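Local coordinates for uncharacterized protein GEBA250068378 (Sulfurospirillum deleyianum, PDB 3NKG), which is of unknown function but folds as a beta-rich domain of the DUF5625 family, within the GBD clan, at residues 33-45 against 126-138. Residues are numbered along the deposited sequence; the frame is centred on the assembly and turned at random. Where two conformers were deposited one is given.
Sequences HLILQFAVHDRKE and NGSGAYTRDITTI. With ACY (acetic acid), chain C.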
# COMPACT_ATOMS: atom_id res chain seq x y z
N HIS A 33 6.09 8.58 -2.79
CA HIS A 33 4.91 7.82 -2.46
C HIS A 33 5.30 6.49 -1.84
O HIS A 33 6.22 5.82 -2.32
CB HIS A 33 4.09 7.53 -3.72
CG HIS A 33 3.59 8.76 -4.40
ND1 HIS A 33 2.97 9.78 -3.72
CD2 HIS A 33 3.62 9.13 -5.71
CE1 HIS A 33 2.64 10.74 -4.57
NE2 HIS A 33 3.03 10.37 -5.78
N LEU A 34 4.56 6.10 -0.80
CA LEU A 34 4.65 4.78 -0.19
C LEU A 34 3.34 4.06 -0.49
O LEU A 34 2.28 4.58 -0.17
CB LEU A 34 4.81 4.89 1.32
CG LEU A 34 5.92 5.77 1.86
CD1 LEU A 34 6.12 5.49 3.33
CD2 LEU A 34 7.21 5.52 1.11
N ILE A 35 3.41 2.88 -1.09
CA ILE A 35 2.18 2.20 -1.53
C ILE A 35 2.31 0.71 -1.36
O ILE A 35 3.42 0.19 -1.15
CB ILE A 35 1.89 2.46 -3.04
CG1 ILE A 35 2.86 1.67 -3.90
CG2 ILE A 35 1.96 3.98 -3.39
CD1 ILE A 35 2.69 1.88 -5.39
N LEU A 36 1.18 0.02 -1.44
CA LEU A 36 1.22 -1.43 -1.53
C LEU A 36 0.77 -1.82 -2.92
O LEU A 36 -0.25 -1.29 -3.42
CB LEU A 36 0.26 -2.06 -0.49
CG LEU A 36 0.53 -1.69 0.96
CD1 LEU A 36 -0.55 -2.29 1.83
CD2 LEU A 36 1.90 -2.17 1.37
N GLN A 37 1.48 -2.76 -3.54
CA GLN A 37 1.12 -3.29 -4.85
C GLN A 37 0.79 -4.77 -4.74
O GLN A 37 1.62 -5.55 -4.26
CB GLN A 37 2.27 -3.13 -5.83
CG GLN A 37 2.71 -1.69 -6.07
CD GLN A 37 3.81 -1.60 -7.11
OE1 GLN A 37 4.96 -2.00 -6.87
NE2 GLN A 37 3.47 -1.10 -8.29
N PHE A 38 -0.41 -5.12 -5.20
CA PHE A 38 -0.92 -6.50 -5.13
C PHE A 38 -0.78 -7.23 -6.46
O PHE A 38 -1.21 -6.72 -7.50
CB PHE A 38 -2.41 -6.46 -4.76
CG PHE A 38 -2.67 -5.91 -3.41
CD1 PHE A 38 -2.44 -4.56 -3.13
CD2 PHE A 38 -3.08 -6.76 -2.38
CE1 PHE A 38 -2.67 -4.07 -1.88
CE2 PHE A 38 -3.30 -6.28 -1.13
CZ PHE A 38 -3.11 -4.93 -0.86
N ALA A 39 -0.18 -8.41 -6.44
CA ALA A 39 -0.16 -9.28 -7.63
C ALA A 39 -1.53 -9.89 -7.90
O ALA A 39 -2.30 -10.16 -6.97
CB ALA A 39 0.87 -10.36 -7.49
N VAL A 40 -1.83 -10.11 -9.17
CA VAL A 40 -3.14 -10.58 -9.60
C VAL A 40 -2.92 -11.56 -10.75
O VAL A 40 -1.97 -11.40 -11.52
CB VAL A 40 -4.02 -9.40 -10.06
CG1 VAL A 40 -5.34 -9.89 -10.58
CG2 VAL A 40 -4.25 -8.41 -8.89
N HIS A 41 -3.76 -12.59 -10.86
CA HIS A 41 -3.66 -13.51 -11.99
C HIS A 41 -4.02 -12.82 -13.30
O HIS A 41 -4.96 -12.03 -13.36
CB HIS A 41 -4.55 -14.74 -11.78
CG HIS A 41 -4.10 -15.63 -10.66
ND1 HIS A 41 -2.79 -16.01 -10.49
CD2 HIS A 41 -4.80 -16.22 -9.66
CE1 HIS A 41 -2.69 -16.79 -9.42
NE2 HIS A 41 -3.90 -16.94 -8.91
N ASP A 42 -3.29 -13.09 -14.37
CA ASP A 42 -3.62 -12.41 -15.61
C ASP A 42 -5.07 -12.70 -16.02
O ASP A 42 -5.57 -13.82 -15.83
CB ASP A 42 -2.61 -12.71 -16.71
CG ASP A 42 -1.33 -11.88 -16.56
OD1 ASP A 42 -1.38 -10.84 -15.86
OD2 ASP A 42 -0.28 -12.25 -17.13
N ARG A 43 -5.76 -11.67 -16.52
CA ARG A 43 -7.16 -11.77 -16.90
C ARG A 43 -7.36 -12.92 -17.89
O ARG A 43 -8.36 -13.62 -17.84
CB ARG A 43 -7.64 -10.46 -17.52
CG ARG A 43 -9.11 -10.45 -17.89
CD ARG A 43 -9.55 -9.11 -18.47
NE ARG A 43 -9.58 -8.04 -17.46
CZ ARG A 43 -8.62 -7.15 -17.28
NH1 ARG A 43 -7.53 -7.18 -18.05
NH2 ARG A 43 -8.74 -6.23 -16.34
N LYS A 44 -6.38 -13.10 -18.77
CA LYS A 44 -6.43 -14.18 -19.75
C LYS A 44 -6.54 -15.56 -19.09
O LYS A 44 -7.30 -16.41 -19.56
CB LYS A 44 -5.24 -14.09 -20.70
CG LYS A 44 -5.55 -13.25 -21.94
CD LYS A 44 -4.40 -12.37 -22.40
CE LYS A 44 -4.80 -11.58 -23.64
NZ LYS A 44 -3.97 -10.36 -23.86
N GLU A 45 -5.80 -15.78 -18.01
CA GLU A 45 -5.82 -17.06 -17.30
C GLU A 45 -7.19 -17.42 -16.73
O GLU A 45 -7.80 -18.42 -17.14
CB GLU A 45 -4.76 -17.10 -16.19
CG GLU A 45 -3.44 -17.76 -16.59
CD GLU A 45 -2.37 -16.77 -16.99
OE1 GLU A 45 -1.20 -16.96 -16.59
OE2 GLU A 45 -2.69 -15.79 -17.70
N ASN A 126 -8.44 2.62 -2.87
CA ASN A 126 -7.94 2.12 -4.11
C ASN A 126 -6.92 3.15 -4.61
O ASN A 126 -7.29 4.27 -4.92
CB ASN A 126 -9.16 2.02 -5.03
CG ASN A 126 -8.84 1.43 -6.37
OD1 ASN A 126 -8.11 2.02 -7.15
ND2 ASN A 126 -9.43 0.27 -6.65
N GLY A 127 -5.65 2.77 -4.68
CA GLY A 127 -4.58 3.67 -5.13
C GLY A 127 -4.54 4.01 -6.62
O GLY A 127 -5.30 3.48 -7.42
N SER A 128 -3.62 4.90 -6.99
CA SER A 128 -3.58 5.42 -8.35
C SER A 128 -3.24 4.36 -9.40
O SER A 128 -3.91 4.28 -10.43
CB SER A 128 -2.59 6.60 -8.44
OG SER A 128 -2.73 7.26 -9.68
N GLY A 129 -2.21 3.57 -9.17
CA GLY A 129 -1.80 2.56 -10.15
C GLY A 129 -2.70 1.33 -10.24
O GLY A 129 -3.83 1.31 -9.73
N ALA A 130 -2.20 0.29 -10.91
CA ALA A 130 -2.94 -0.96 -11.04
C ALA A 130 -2.87 -1.78 -9.76
O ALA A 130 -1.79 -2.09 -9.27
CB ALA A 130 -2.40 -1.78 -12.21
N TYR A 131 -4.03 -2.13 -9.23
CA TYR A 131 -4.11 -2.97 -8.03
C TYR A 131 -3.19 -2.48 -6.94
O TYR A 131 -2.36 -3.23 -6.42
CB TYR A 131 -3.82 -4.44 -8.39
CG TYR A 131 -4.81 -4.98 -9.39
CD1 TYR A 131 -6.13 -5.26 -9.01
CD2 TYR A 131 -4.46 -5.19 -10.72
CE1 TYR A 131 -7.06 -5.76 -9.90
CE2 TYR A 131 -5.39 -5.68 -11.65
CZ TYR A 131 -6.69 -5.96 -11.23
OH TYR A 131 -7.62 -6.44 -12.11
N THR A 132 -3.33 -1.20 -6.60
CA THR A 132 -2.49 -0.62 -5.56
C THR A 132 -3.33 -0.03 -4.44
O THR A 132 -4.51 0.33 -4.61
CB THR A 132 -1.58 0.54 -6.11
OG1 THR A 132 -2.41 1.63 -6.53
CG2 THR A 132 -0.73 0.08 -7.28
N ARG A 133 -2.71 0.09 -3.29
CA ARG A 133 -3.30 0.90 -2.24
C ARG A 133 -2.26 1.93 -1.81
O ARG A 133 -1.11 1.58 -1.51
CB ARG A 133 -3.75 0.06 -1.06
CG ARG A 133 -4.13 0.97 0.08
CD ARG A 133 -4.89 0.30 1.10
NE ARG A 133 -6.24 -0.11 0.70
CZ ARG A 133 -6.94 -0.96 1.43
NH1 ARG A 133 -6.38 -1.46 2.54
NH2 ARG A 133 -8.17 -1.33 1.07
N ASP A 134 -2.65 3.20 -1.86
CA ASP A 134 -1.78 4.32 -1.52
C ASP A 134 -1.78 4.49 0.01
O ASP A 134 -2.84 4.58 0.63
CB ASP A 134 -2.28 5.59 -2.22
CG ASP A 134 -1.95 5.61 -3.73
OD1 ASP A 134 -1.16 4.74 -4.18
OD2 ASP A 134 -2.46 6.49 -4.48
N ILE A 135 -0.59 4.50 0.62
CA ILE A 135 -0.48 4.66 2.07
C ILE A 135 -0.24 6.12 2.45
O ILE A 135 -1.04 6.74 3.17
CB ILE A 135 0.68 3.84 2.67
CG1 ILE A 135 0.55 2.35 2.37
CG2 ILE A 135 0.76 4.03 4.16
CD1 ILE A 135 1.88 1.59 2.49
N THR A 136 0.87 6.66 1.98
CA THR A 136 1.20 8.05 2.29
C THR A 136 2.26 8.60 1.31
O THR A 136 2.81 7.85 0.49
CB THR A 136 1.69 8.21 3.78
OG1 THR A 136 1.72 9.60 4.15
CG2 THR A 136 3.08 7.59 3.98
N THR A 137 2.47 9.90 1.37
CA THR A 137 3.55 10.56 0.63
C THR A 137 4.42 11.28 1.65
O THR A 137 3.90 11.99 2.52
CB THR A 137 2.97 11.59 -0.35
OG1 THR A 137 2.03 10.95 -1.22
CG2 THR A 137 4.08 12.25 -1.18
N ILE A 138 5.74 11.10 1.55
CA ILE A 138 6.65 11.64 2.55
C ILE A 138 7.86 12.34 1.88
O ILE A 138 8.43 11.82 0.89
CB ILE A 138 7.15 10.53 3.50
CG1 ILE A 138 8.10 11.09 4.56
CG2 ILE A 138 7.89 9.47 2.71
CD1 ILE A 138 8.67 10.01 5.49
C ACY C . -7.76 -1.74 -9.95
O ACY C . -8.32 -0.95 -9.15
OXT ACY C . -6.69 -1.53 -10.62
CH3 ACY C . -8.42 -3.05 -10.13
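Leu-36 and Arg-133 form a hydrogen-bonded antiparallel pair: Leu-36 N donates to Arg-133 O at 2.8 Å, and Arg-133 N returns a bond to Leu-36 O. Phe-38 N adds a nearly straight bond (171°) to Tyr-131 O. The ladder joins strands 30-38 and 132-140, the latter outermost in a four-stranded antiparallel sheet. Near its other end lies a classic beta bulge. Leu-34 O takes Ile-135 N at 3.0 Å and, weakly, Thr-136 N, while Leu-34 N gives to Thr-136 O.

Among side chains, one polar bond crosses. Thr-137 OG1 meets the His-33 ring at its edge, in plane, 2.9 Å from ND1. Thr-137 OG1 lies anti to its own carbonyl carbon (chi1 -57°), which sets it beside the histidine. Arg-133 leads away, and its guanidinium bonds Leu-58 O, Thr-96 O and Gly-125 O.

Leu-34, Leu-36 and Thr-136 lie on the face turned away from His-33. Ile-135 CD1 reaches Leu-36 CG at 3.9 Å, and Thr-136 CG2 lies beside Leu-34 CD1.

Past the strand end, Val-40 CG2 sits over one face of the Tyr-131 ring, 3.6 Å from its centroid, a CH-pi contact. A bound acetic acid molecule, probably from the crystallisation liquor, lies over the opposite face. Tyr-131 N donates to its OXT at 3.1 Å. Asn-126 ND2 donates to its O at 3.0 Å. A serine at Tyr-131 would probably leave Val-40 CG2 without its aromatic partner and open a gap between it and the acetic acid.

The pairing thus rests mainly on backbone bonds, with the bulge shifting the register by one residue, and the ring carries the contact beyond the paired strands.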